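Local atomic coordinates of hydroxyethylphosphonate dioxygenase (Streptomyces albus, PDB entry 6B9R), a protein that probably catalyses the iron-dependent oxidative cleavage of 2-hydroxyethylphosphonate by dioxygen, yielding hydroxymethylphosphonate. Residues A[94-99]-A[110-114]; A[204-208]-A[415-419]; A[114-120]-A[395-399]; A[157-161]-A[199-203]. All coordinates share one frame; numbering follows the deposited sequence.

Contacts 1 and 4 lie in one antiparallel sheet. Contact 2 packs that sheet on a second, and contact 3 lays a loop of the first on a strand of the second. Contact 1 brings Tyr-111 to the phosphonate of the bound substrate; the Tyr-111 side chain is about 7 Å from the iron. Contact 4 approaches the same pocket from another strand: the Ile-203 side chain lies about 4 Å from the substrate. Its segment 199-203 runs straight on into 204-208 of contact 2. The centres of contacts 2 and 4 are about 17 Å apart. Contacts 1 and 3 share Thr-114, and the centres of contacts 2 and 3 lie about 10 Å apart. Contacts 1, 2 and 3 also touch the second subunit.

Contact 1: residues A[94-99]-A[110-114]; sequences SEASSR and EYRDT. With 2HE ((2-hydroxyethyl)phosphonic acid), chain F.
Tyr-111 and Arg-99 form an antiparallel hydrogen-bonded pair, and the Tyr-111 side chain reaches from it to the substrate. Its OH gives a very short bond, 2.5 Å, to O2 of (2-hydroxyethyl)phosphonic acid, and that oxygen lies in the ring plane, at its edge. Behind the ring, Tyr-111 N donates to Arg-99 O and Arg-99 N to Tyr-111 O. The Arg-99 chain bends at chi2 and chi3. This sets one guanidinium face over Tyr-111 CB, with NH1 3.5 Å from that carbon. NE and NH2 both hold Ser-97 O, close to the guanidinium plane. NH2 also makes a salt bridge of 2.9 Å to Asp-113 OD1, the two flat groups turned 41° apart, and a second one to Glu-125.

Two serines at the end of the helix grip the backbone of Asp-113. Ser-97 OG accepts from Asp-113 N at 2.8 Å and donates its own hydrogen to Ser-94 O. Ser-94 OG donates to Asp-113 O at 2.7 Å, in the carbonyl plane. Ser-98 OG, turned away from its own N (chi1 170°), reaches Glu-110 OE2 at 2.6 Å on the anti side. In a salt bridge, NE and NH2 of Arg-112 converge on the same oxygen, so three donors hold it. Glu-95 CG rests over one face of that guanidinium.

Arg-112 also makes a cation-pi contact with Trp-126. Asp-113 OD2 forms a salt bridge with Arg-30 of the second subunit, whose Lys-29 O accepts from Arg-99 NH1. The contact lies where helix 91-96 gives way to strand 99-103, outermost in the sheet within this chain. Strand 106-113 runs beside it, with strand 123-129 on its other flank.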
loop_
_atom_site.group_PDB
_atom_site.type_symbol
_atom_site.label_atom_id
_atom_site.label_comp_id
_atom_site.label_asym_id
_atom_site.label_seq_id
_atom_site.Cartn_x
_atom_site.Cartn_y
_atom_site.Cartn_z
ATOM N N SER A 94 -28.316 -10.255 9.391
ATOM C CA SER A 94 -28.425 -9.589 8.101
ATOM C C SER A 94 -29.800 -8.957 7.930
ATOM O O SER A 94 -29.916 -7.811 7.476
ATOM C CB SER A 94 -28.131 -10.584 6.978
ATOM O OG SER A 94 -26.759 -10.958 7.002
ATOM N N GLU A 95 -30.852 -9.680 8.306
ATOM C CA GLU A 95 -32.200 -9.129 8.186
ATOM C C GLU A 95 -32.408 -7.937 9.108
ATOM O O GLU A 95 -33.118 -6.995 8.741
ATOM C CB GLU A 95 -33.234 -10.217 8.476
ATOM C CG GLU A 95 -33.305 -11.285 7.394
ATOM C CD GLU A 95 -34.148 -12.464 7.805
ATOM O OE1 GLU A 95 -34.588 -12.483 8.975
ATOM O OE2 GLU A 95 -34.364 -13.372 6.966
ATOM N N ALA A 96 -31.800 -7.953 10.296
ATOM C CA ALA A 96 -31.947 -6.830 11.214
ATOM C C ALA A 96 -31.307 -5.565 10.660
ATOM O O ALA A 96 -31.707 -4.460 11.034
ATOM C CB ALA A 96 -31.336 -7.174 12.576
ATOM N N SER A 97 -30.304 -5.705 9.794
ATOM C CA SER A 97 -29.636 -4.577 9.154
ATOM C C SER A 97 -30.403 -4.024 7.952
ATOM O O SER A 97 -29.871 -3.158 7.250
ATOM C CB SER A 97 -28.237 -5.002 8.696
ATOM O OG SER A 97 -28.345 -5.809 7.533
ATOM N N SER A 98 -31.617 -4.509 7.700
ATOM C CA SER A 98 -32.328 -4.191 6.466
ATOM C C SER A 98 -32.556 -2.693 6.301
ATOM O O SER A 98 -32.944 -1.996 7.242
ATOM C CB SER A 98 -33.677 -4.909 6.443
ATOM O OG SER A 98 -34.480 -4.435 5.380
ATOM N N ARG A 99 -32.333 -2.211 5.076
ATOM C CA ARG A 99 -32.668 -0.859 4.647
ATOM C C ARG A 99 -33.384 -0.946 3.310
ATOM O O ARG A 99 -32.893 -1.594 2.380
ATOM C CB ARG A 99 -31.424 0.020 4.487
ATOM C CG ARG A 99 -30.864 0.580 5.765
ATOM C CD ARG A 99 -29.350 0.521 5.753
ATOM N NE ARG A 99 -28.903 -0.862 5.843
ATOM C CZ ARG A 99 -28.031 -1.441 5.028
ATOM N NH1 ARG A 99 -27.470 -0.752 4.038
ATOM N NH2 ARG A 99 -27.715 -2.715 5.220
ATOM N N GLU A 110 -33.841 -3.331 -1.450
ATOM C CA GLU A 110 -33.649 -3.629 -0.035
ATOM C C GLU A 110 -32.222 -4.105 0.165
ATOM O O GLU A 110 -31.793 -5.064 -0.492
ATOM C CB GLU A 110 -34.610 -4.705 0.488
ATOM C CG GLU A 110 -34.370 -4.980 1.988
ATOM C CD GLU A 110 -35.153 -6.160 2.553
ATOM O OE1 GLU A 110 -35.830 -6.860 1.782
ATOM O OE2 GLU A 110 -35.074 -6.382 3.783
ATOM N N TYR A 111 -31.499 -3.435 1.066
ATOM C CA TYR A 111 -30.118 -3.757 1.402
ATOM C C TYR A 111 -30.048 -4.523 2.717
ATOM O O TYR A 111 -30.782 -4.221 3.662
ATOM C CB TYR A 111 -29.262 -2.499 1.565
ATOM C CG TYR A 111 -29.142 -1.567 0.387
ATOM C CD1 TYR A 111 -30.087 -0.572 0.168
ATOM C CD2 TYR A 111 -28.049 -1.638 -0.471
ATOM C CE1 TYR A 111 -29.964 0.310 -0.887
ATOM C CE2 TYR A 111 -27.918 -0.759 -1.537
ATOM C CZ TYR A 111 -28.881 0.213 -1.737
ATOM O OH TYR A 111 -28.755 1.096 -2.782
ATOM N N ARG A 112 -29.131 -5.486 2.785
ATOM C CA ARG A 112 -28.825 -6.194 4.025
ATOM C C ARG A 112 -27.316 -6.368 4.126
ATOM O O ARG A 112 -26.681 -6.812 3.162
ATOM C CB ARG A 112 -29.525 -7.568 4.073
ATOM C CG ARG A 112 -31.042 -7.479 4.168
ATOM C CD ARG A 112 -31.687 -8.851 4.275
ATOM N NE ARG A 112 -33.128 -8.777 4.070
ATOM C CZ ARG A 112 -33.893 -9.825 3.776
ATOM N NH1 ARG A 112 -33.355 -11.034 3.654
ATOM N NH2 ARG A 112 -35.198 -9.661 3.599
ATOM N N ASP A 113 -26.739 -6.020 5.280
ATOM C CA ASP A 113 -25.330 -6.311 5.501
ATOM C C ASP A 113 -25.091 -7.808 5.555
ATOM O O ASP A 113 -25.923 -8.575 6.053
ATOM C CB ASP A 113 -24.830 -5.731 6.825
ATOM C CG ASP A 113 -24.931 -4.230 6.892
ATOM O OD1 ASP A 113 -24.989 -3.573 5.840
ATOM O OD2 ASP A 113 -24.958 -3.718 8.019
ATOM N N THR A 114 -23.914 -8.216 5.082
ATOM C CA THR A 114 -23.356 -9.532 5.358
ATOM C C THR A 114 -21.980 -9.347 6.012
ATOM O O THR A 114 -21.597 -8.230 6.378
ATOM C CB THR A 114 -23.324 -10.390 4.086
ATOM O OG1 THR A 114 -22.525 -9.765 3.084
ATOM C CG2 THR A 114 -24.731 -10.569 3.541
HETATM O O3 2HE F . -24.646 0.695 -5.649
HETATM P P 2HE F . -26.127 0.738 -5.523
HETATM O O1 2HE F . -26.728 1.935 -6.415
HETATM O O2 2HE F . -26.584 0.926 -3.984
HETATM C CA 2HE F . -26.710 -0.853 -6.152
HETATM C CB 2HE F . -25.723 -1.915 -5.676
HETATM O O4 2HE F . -24.520 -1.909 -6.461
#

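Contact 2: residues A[204-208]-A[415-419]; sequences LALTY and LMLRI
Strand segments 204-208 and 415-419 run almost parallel, 9° apart, with axes 9.7 Å from each other at closest approach. They belong to different antiparallel sheets stacked face to face, a beta-sandwich arrangement consistent with the cupin fold of this enzyme family. Alternate side chains meet between the sheets, Leu-204, Leu-206 and Tyr-208 from one strand and Leu-415, Leu-417 and Ile-419 from the other. The facing side chains overlap lengthwise, each reaching past the other toward the opposite strand.

Leu-206 and Leu-417 interlock by two approaches. Leu-417 CD2 lies 3.6 Å from Leu-206 CB, and Leu-206 CD1 lies 3.7 Å from Leu-417 CB. Leu-415 CD2 touches both Leu-204 CB, at 3.8 Å, and Leu-206 CD1, at 4.0 Å. Leu-415 and Leu-417 have the same shape, each with CG opposite the backbone N (chi1 178° and 179°), so their CD2 methyls are presented in the same way.

The buried hydroxyl of Tyr-208 is bonded outside the segments, to His-339, Thr-342 and Trp-183. Leu-206 O lies at the edge of the tyrosine ring, in its plane. Ile-419 CG2 sits over the ring centre in a CH-pi contact, 3.8 Å from the centroid of Tyr-208.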
loop_
_atom_site.group_PDB
_atom_site.type_symbol
_atom_site.label_atom_id
_atom_site.label_comp_id
_atom_site.label_asym_id
_atom_site.label_seq_id
_atom_site.Cartn_x
_atom_site.Cartn_y
_atom_site.Cartn_z
ATOM N N LEU A 204 -25.599 -10.482 -4.682
ATOM C CA LEU A 204 -24.585 -10.288 -3.652
ATOM C C LEU A 204 -23.618 -9.281 -4.252
ATOM O O LEU A 204 -22.811 -9.623 -5.120
ATOM C CB LEU A 204 -23.903 -11.598 -3.266
ATOM C CG LEU A 204 -24.633 -12.499 -2.251
ATOM C CD1 LEU A 204 -24.719 -11.839 -0.875
ATOM C CD2 LEU A 204 -26.025 -12.895 -2.724
ATOM N N ALA A 205 -23.756 -8.024 -3.823
ATOM C CA ALA A 205 -22.927 -6.901 -4.273
ATOM C C ALA A 205 -21.749 -6.787 -3.316
ATOM O O ALA A 205 -21.855 -6.164 -2.255
ATOM C CB ALA A 205 -23.741 -5.608 -4.312
ATOM N N LEU A 206 -20.632 -7.418 -3.675
ATOM C CA LEU A 206 -19.471 -7.502 -2.805
ATOM C C LEU A 206 -18.484 -6.411 -3.218
ATOM O O LEU A 206 -17.549 -6.630 -3.994
ATOM C CB LEU A 206 -18.851 -8.908 -2.885
ATOM C CG LEU A 206 -19.822 -10.104 -2.788
ATOM C CD1 LEU A 206 -19.068 -11.439 -2.722
ATOM C CD2 LEU A 206 -20.775 -9.965 -1.603
ATOM N N THR A 207 -18.708 -5.207 -2.694
ATOM C CA THR A 207 -17.777 -4.125 -2.981
ATOM C C THR A 207 -16.574 -4.196 -2.041
ATOM O O THR A 207 -16.645 -4.742 -0.937
ATOM C CB THR A 207 -18.452 -2.749 -2.872
ATOM O OG1 THR A 207 -18.776 -2.469 -1.507
ATOM C CG2 THR A 207 -19.730 -2.687 -3.712
ATOM N N TYR A 208 -15.455 -3.642 -2.501
ATOM C CA TYR A 208 -14.198 -3.703 -1.766
ATOM C C TYR A 208 -13.263 -2.641 -2.331
ATOM O O TYR A 208 -13.521 -2.049 -3.387
ATOM C CB TYR A 208 -13.582 -5.111 -1.818
ATOM C CG TYR A 208 -12.989 -5.496 -3.166
ATOM C CD1 TYR A 208 -13.802 -5.984 -4.190
ATOM C CD2 TYR A 208 -11.619 -5.393 -3.403
ATOM C CE1 TYR A 208 -13.272 -6.339 -5.424
ATOM C CE2 TYR A 208 -11.069 -5.746 -4.645
ATOM C CZ TYR A 208 -11.912 -6.225 -5.653
ATOM O OH TYR A 208 -11.398 -6.592 -6.891
ATOM N N LEU A 415 -20.682 -18.932 -2.071
ATOM C CA LEU A 415 -19.993 -17.910 -2.841
ATOM C C LEU A 415 -18.747 -17.502 -2.067
ATOM O O LEU A 415 -18.820 -17.285 -0.854
ATOM C CB LEU A 415 -20.913 -16.707 -3.063
ATOM C CG LEU A 415 -20.381 -15.487 -3.820
ATOM C CD1 LEU A 415 -19.948 -15.862 -5.223
ATOM C CD2 LEU A 415 -21.470 -14.412 -3.843
ATOM N N MET A 416 -17.608 -17.406 -2.759
ATOM C CA MET A 416 -16.338 -17.044 -2.132
ATOM C C MET A 416 -15.714 -15.878 -2.886
ATOM O O MET A 416 -15.526 -15.944 -4.109
ATOM C CB MET A 416 -15.370 -18.243 -2.100
ATOM C CG MET A 416 -13.919 -17.916 -1.708
ATOM S SD MET A 416 -12.823 -19.362 -1.871
ATOM C CE MET A 416 -13.166 -20.258 -0.367
ATOM N N LEU A 417 -15.404 -14.806 -2.163
ATOM C CA LEU A 417 -14.671 -13.680 -2.724
ATOM C C LEU A 417 -13.423 -13.477 -1.880
ATOM O O LEU A 417 -13.531 -13.261 -0.675
ATOM C CB LEU A 417 -15.503 -12.394 -2.727
ATOM C CG LEU A 417 -14.698 -11.213 -3.299
ATOM C CD1 LEU A 417 -14.343 -11.421 -4.782
ATOM C CD2 LEU A 417 -15.423 -9.896 -3.120
ATOM N N ARG A 418 -12.259 -13.549 -2.519
ATOM C CA ARG A 418 -10.963 -13.387 -1.882
ATOM C C ARG A 418 -10.320 -12.139 -2.463
ATOM O O ARG A 418 -10.329 -11.953 -3.683
ATOM C CB ARG A 418 -10.075 -14.607 -2.134
ATOM C CG ARG A 418 -10.833 -15.921 -2.141
ATOM C CD ARG A 418 -9.929 -17.050 -2.603
ATOM N NE ARG A 418 -9.705 -18.019 -1.540
ATOM C CZ ARG A 418 -8.671 -18.854 -1.509
ATOM N NH1 ARG A 418 -7.749 -18.815 -2.469
ATOM N NH2 ARG A 418 -8.554 -19.721 -0.511
ATOM N N ILE A 419 -9.781 -11.277 -1.599
ATOM C CA ILE A 419 -9.199 -10.015 -2.046
ATOM C C ILE A 419 -7.867 -9.807 -1.342
ATOM O O ILE A 419 -7.646 -10.290 -0.226
ATOM C CB ILE A 419 -10.133 -8.809 -1.785
ATOM C CG1 ILE A 419 -10.375 -8.626 -0.283
ATOM C CG2 ILE A 419 -11.478 -8.993 -2.501
ATOM C CD1 ILE A 419 -11.097 -7.328 0.070
#

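Contact 3: residues A[114-120]-A[395-399]; sequences TAMSRQA and SAYVI
Ser-117 CB lies over one face of the Tyr-397 ring, offset toward the rim, in a CH-pi contact 3.7 Å from the ring centroid. Ile-399 N, just past the end of the strand, lies near the rim of the opposite face. Ala-120 CB comes in obliquely, 3.5 Å from Tyr-397 CE1. Tyr-397 CG is set opposite the backbone N (chi1 165°), and the side chain extends from the strand toward the loop. Its OH is bonded to His-364.

Ser-117 and Ala-120 reach the ring together because they are the first and last residues of one type I beta turn. Within it Ser-117 OG accepts from Gln-119 N at 3.0 Å, an ST turn, and Asp-81 and Thr-82 also bond to this hydroxyl. Ala-115 CB packs on the strand backbone, 3.6 Å from Ala-396 C. Further along, Gln-119 NE2 passes 4.0 Å from Ile-399 CG2 and bonds to Thr-222 of the second subunit.

Ser-395 OG accepts from Ala-115 N at 2.9 Å, somewhat bent (138°). Between these two segments, the join of the loop after strand 106-113 to strand 395-398 is thus mostly apolar packing round the tyrosine ring, with this single hydrogen bond at the Ala-115 end.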
loop_
_atom_site.group_PDB
_atom_site.type_symbol
_atom_site.label_atom_id
_atom_site.label_comp_id
_atom_site.label_asym_id
_atom_site.label_seq_id
_atom_site.Cartn_x
_atom_site.Cartn_y
_atom_site.Cartn_z
ATOM N N THR A 114 -23.914 -8.216 5.082
ATOM C CA THR A 114 -23.356 -9.532 5.358
ATOM C C THR A 114 -21.980 -9.347 6.012
ATOM O O THR A 114 -21.597 -8.230 6.378
ATOM C CB THR A 114 -23.324 -10.390 4.086
ATOM O OG1 THR A 114 -22.525 -9.765 3.084
ATOM C CG2 THR A 114 -24.731 -10.569 3.541
ATOM N N ALA A 115 -21.245 -10.448 6.176
ATOM C CA ALA A 115 -20.090 -10.452 7.075
ATOM C C ALA A 115 -19.049 -9.415 6.664
ATOM O O ALA A 115 -18.607 -9.384 5.515
ATOM C CB ALA A 115 -19.455 -11.844 7.117
ATOM N N MET A 116 -18.652 -8.578 7.627
ATOM C CA MET A 116 -17.674 -7.515 7.429
ATOM C C MET A 116 -16.698 -7.509 8.593
ATOM O O MET A 116 -16.933 -8.145 9.625
ATOM C CB MET A 116 -18.329 -6.140 7.355
ATOM C CG MET A 116 -19.030 -5.886 6.096
ATOM S SD MET A 116 -19.710 -4.239 5.976
ATOM C CE MET A 116 -21.330 -4.497 6.690
ATOM N N SER A 117 -15.621 -6.735 8.442
ATOM C CA SER A 117 -14.613 -6.636 9.488
ATOM C C SER A 117 -13.864 -5.317 9.379
ATOM O O SER A 117 -13.601 -4.830 8.275
ATOM C CB SER A 117 -13.612 -7.793 9.405
ATOM O OG SER A 117 -12.525 -7.607 10.302
ATOM N N ARG A 118 -13.493 -4.758 10.537
ATOM C CA ARG A 118 -12.630 -3.584 10.562
ATOM C C ARG A 118 -11.214 -3.891 10.091
ATOM O O ARG A 118 -10.421 -2.961 9.903
ATOM C CB ARG A 118 -12.612 -3.008 11.971
ATOM C CG ARG A 118 -13.978 -2.461 12.393
ATOM C CD ARG A 118 -14.014 -2.165 13.894
ATOM N NE ARG A 118 -15.347 -1.753 14.342
ATOM C CZ ARG A 118 -16.348 -2.590 14.609
ATOM N NH1 ARG A 118 -16.178 -3.893 14.458
ATOM N NH2 ARG A 118 -17.516 -2.126 15.041
ATOM N N GLN A 119 -10.884 -5.161 9.911
ATOM C CA GLN A 119 -9.581 -5.586 9.433
ATOM C C GLN A 119 -9.515 -5.683 7.913
ATOM O O GLN A 119 -8.450 -6.004 7.374
ATOM C CB GLN A 119 -9.227 -6.940 10.072
ATOM C CG GLN A 119 -9.042 -6.838 11.602
ATOM C CD GLN A 119 -9.162 -8.170 12.330
ATOM O OE1 GLN A 119 -10.238 -8.518 12.807
ATOM N NE2 GLN A 119 -8.050 -8.908 12.438
ATOM N N ALA A 120 -10.617 -5.420 7.210
ATOM C CA ALA A 120 -10.691 -5.677 5.777
ATOM C C ALA A 120 -11.591 -4.646 5.104
ATOM O O ALA A 120 -12.457 -4.042 5.737
ATOM C CB ALA A 120 -11.222 -7.084 5.501
ATOM N N SER A 395 -23.055 -15.800 6.405
ATOM C CA SER A 395 -21.824 -15.413 5.733
ATOM C C SER A 395 -20.669 -15.487 6.727
ATOM O O SER A 395 -20.868 -15.651 7.936
ATOM C CB SER A 395 -21.943 -14.007 5.113
ATOM O OG SER A 395 -22.467 -13.078 6.064
ATOM N N ALA A 396 -19.447 -15.389 6.211
ATOM C CA ALA A 396 -18.292 -15.414 7.097
ATOM C C ALA A 396 -17.183 -14.548 6.523
ATOM O O ALA A 396 -17.083 -14.347 5.309
ATOM C CB ALA A 396 -17.773 -16.839 7.329
ATOM N N TYR A 397 -16.354 -14.036 7.424
ATOM C CA TYR A 397 -15.148 -13.306 7.083
ATOM C C TYR A 397 -13.950 -14.076 7.624
ATOM O O TYR A 397 -13.997 -14.578 8.752
ATOM C CB TYR A 397 -15.173 -11.891 7.668
ATOM C CG TYR A 397 -13.805 -11.298 7.633
ATOM C CD1 TYR A 397 -13.220 -10.942 6.421
ATOM C CD2 TYR A 397 -13.069 -11.141 8.799
ATOM C CE1 TYR A 397 -11.949 -10.424 6.374
ATOM C CE2 TYR A 397 -11.791 -10.618 8.763
ATOM C CZ TYR A 397 -11.238 -10.259 7.551
ATOM O OH TYR A 397 -9.961 -9.754 7.513
ATOM N N VAL A 398 -12.883 -14.179 6.818
ATOM C CA VAL A 398 -11.673 -14.920 7.165
ATOM C C VAL A 398 -10.458 -14.032 6.924
ATOM O O VAL A 398 -10.316 -13.463 5.836
ATOM C CB VAL A 398 -11.536 -16.217 6.342
ATOM C CG1 VAL A 398 -10.514 -17.159 6.990
ATOM C CG2 VAL A 398 -12.907 -16.916 6.142
ATOM N N ILE A 399 -9.583 -13.916 7.925
ATOM C CA ILE A 399 -8.353 -13.136 7.769
ATOM C C ILE A 399 -7.366 -13.925 6.917
ATOM O O ILE A 399 -7.509 -15.155 6.774
ATOM C CB ILE A 399 -7.715 -12.767 9.127
ATOM C CG1 ILE A 399 -7.112 -14.000 9.821
ATOM C CG2 ILE A 399 -8.712 -12.009 9.994
ATOM C CD1 ILE A 399 -6.274 -13.650 11.104
#

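Contact 4: residues A[157-161]-A[199-203]; sequences FVGPV and EPAYI
Val-158 CB sits over the centre of the Tyr-202 ring, 3.8 Å from the centroid and 13° off the normal. CG1 and CG2 straddle the ring's far end, and CG1 is 3.6 Å from Tyr-202 CE1. The tyrosine is brought under the valine by CG lying between the backbone N and the carbonyl carbon (chi1 62°). The two residues form an antiparallel hydrogen-bonded pair of strands 152-158 and 202-208, neighbours in an antiparallel sheet consistent with a cupin fold.

On the other face of the sheet, Phe-157 and Ile-203 form the adjacent non-hydrogen-bonded pair and point the same way. Phe-157 CD1 touches Ile-203 CG2 at 3.6 Å. Val-161 joins this group through CG1, 4.2 Å from Ile-203 CG2, while its CG2 packs on Ala-201 CB. Phe-192 of the substrate pocket touches Phe-157, Val-161 and Ile-203, and the Ile-203 side chain lies about 4 Å from the substrate.

Between the faces, Val-158 N donates to Tyr-202 O at 2.9 Å and Tyr-202 N to Val-158 O at 3.0 Å. Beyond this pair the chain turns. Gly-159 has a positive phi, and Pro-160 is the centre of an inverse gamma turn closed by Val-161 N to Gly-159 O. Gly-159 CA also makes a CH...O contact with Pro-200 O. At the exposed edge the Glu-199 side chain lies aslant the Pro-160 ring, with Glu-199 CD 3.5 Å from Pro-160 CD.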
loop_
_atom_site.group_PDB
_atom_site.type_symbol
_atom_site.label_atom_id
_atom_site.label_comp_id
_atom_site.label_asym_id
_atom_site.label_seq_id
_atom_site.Cartn_x
_atom_site.Cartn_y
_atom_site.Cartn_z
ATOM N N PHE A 157 -25.175 -12.741 -9.410
ATOM C CA PHE A 157 -26.600 -12.588 -9.708
ATOM C C PHE A 157 -27.399 -13.836 -9.334
ATOM O O PHE A 157 -26.965 -14.961 -9.586
ATOM C CB PHE A 157 -26.802 -12.274 -11.191
ATOM C CG PHE A 157 -26.207 -10.962 -11.612
ATOM C CD1 PHE A 157 -26.924 -9.786 -11.455
ATOM C CD2 PHE A 157 -24.931 -10.901 -12.148
ATOM C CE1 PHE A 157 -26.386 -8.565 -11.842
ATOM C CE2 PHE A 157 -24.378 -9.692 -12.539
ATOM C CZ PHE A 157 -25.104 -8.511 -12.379
ATOM N N VAL A 158 -28.571 -13.628 -8.729
ATOM C CA VAL A 158 -29.538 -14.693 -8.462
ATOM C C VAL A 158 -30.861 -14.286 -9.101
ATOM O O VAL A 158 -31.414 -13.225 -8.782
ATOM C CB VAL A 158 -29.728 -14.958 -6.958
ATOM C CG1 VAL A 158 -30.775 -16.060 -6.759
ATOM C CG2 VAL A 158 -28.394 -15.331 -6.278
ATOM N N GLY A 159 -31.376 -15.131 -9.994
ATOM C CA GLY A 159 -32.652 -14.872 -10.611
ATOM C C GLY A 159 -32.539 -13.916 -11.779
ATOM O O GLY A 159 -31.438 -13.532 -12.193
ATOM N N PRO A 160 -33.687 -13.520 -12.340
ATOM C CA PRO A 160 -33.706 -12.714 -13.582
ATOM C C PRO A 160 -33.464 -11.231 -13.326
ATOM O O PRO A 160 -34.363 -10.387 -13.401
ATOM C CB PRO A 160 -35.109 -13.002 -14.134
ATOM C CG PRO A 160 -35.940 -13.210 -12.894
ATOM C CD PRO A 160 -35.039 -13.934 -11.924
ATOM N N VAL A 161 -32.210 -10.900 -13.019
ATOM C CA VAL A 161 -31.782 -9.535 -12.738
ATOM C C VAL A 161 -31.240 -8.906 -14.014
ATOM O O VAL A 161 -30.456 -9.536 -14.742
ATOM C CB VAL A 161 -30.719 -9.516 -11.626
ATOM C CG1 VAL A 161 -30.157 -8.107 -11.458
ATOM C CG2 VAL A 161 -31.312 -10.031 -10.303
ATOM N N GLU A 199 -40.269 -14.559 -9.315
ATOM C CA GLU A 199 -39.226 -15.354 -8.688
ATOM C C GLU A 199 -38.230 -14.441 -7.992
ATOM O O GLU A 199 -38.164 -13.243 -8.287
ATOM C CB GLU A 199 -38.512 -16.243 -9.717
ATOM C CG GLU A 199 -38.221 -15.575 -11.033
ATOM C CD GLU A 199 -37.471 -16.489 -11.978
ATOM O OE1 GLU A 199 -36.589 -17.238 -11.501
ATOM O OE2 GLU A 199 -37.771 -16.463 -13.190
ATOM N N PRO A 200 -37.468 -14.969 -7.034
ATOM C CA PRO A 200 -36.478 -14.133 -6.344
ATOM C C PRO A 200 -35.495 -13.513 -7.328
ATOM O O PRO A 200 -35.019 -14.167 -8.260
ATOM C CB PRO A 200 -35.783 -15.120 -5.398
ATOM C CG PRO A 200 -36.804 -16.209 -5.176
ATOM C CD PRO A 200 -37.550 -16.326 -6.457
ATOM N N ALA A 201 -35.201 -12.232 -7.120
ATOM C CA ALA A 201 -34.263 -11.502 -7.973
ATOM C C ALA A 201 -33.414 -10.630 -7.065
ATOM O O ALA A 201 -33.911 -9.634 -6.530
ATOM C CB ALA A 201 -34.992 -10.659 -9.020
ATOM N N TYR A 202 -32.155 -11.015 -6.865
ATOM C CA TYR A 202 -31.293 -10.268 -5.960
ATOM C C TYR A 202 -29.840 -10.490 -6.352
ATOM O O TYR A 202 -29.526 -11.290 -7.235
ATOM C CB TYR A 202 -31.553 -10.654 -4.502
ATOM C CG TYR A 202 -31.289 -12.103 -4.131
ATOM C CD1 TYR A 202 -32.285 -13.066 -4.253
ATOM C CD2 TYR A 202 -30.059 -12.497 -3.622
ATOM C CE1 TYR A 202 -32.055 -14.383 -3.900
ATOM C CE2 TYR A 202 -29.821 -13.816 -3.268
ATOM C CZ TYR A 202 -30.821 -14.754 -3.410
ATOM O OH TYR A 202 -30.594 -16.069 -3.052
ATOM N N ILE A 203 -28.949 -9.733 -5.704
ATOM C CA ILE A 203 -27.521 -9.830 -5.955
ATOM C C ILE A 203 -26.781 -9.900 -4.627
ATOM O O ILE A 203 -27.265 -9.452 -3.588
ATOM C CB ILE A 203 -26.977 -8.652 -6.792
ATOM C CG1 ILE A 203 -27.095 -7.325 -6.019
ATOM C CG2 ILE A 203 -27.663 -8.585 -8.166
ATOM C CD1 ILE A 203 -26.656 -6.118 -6.829
#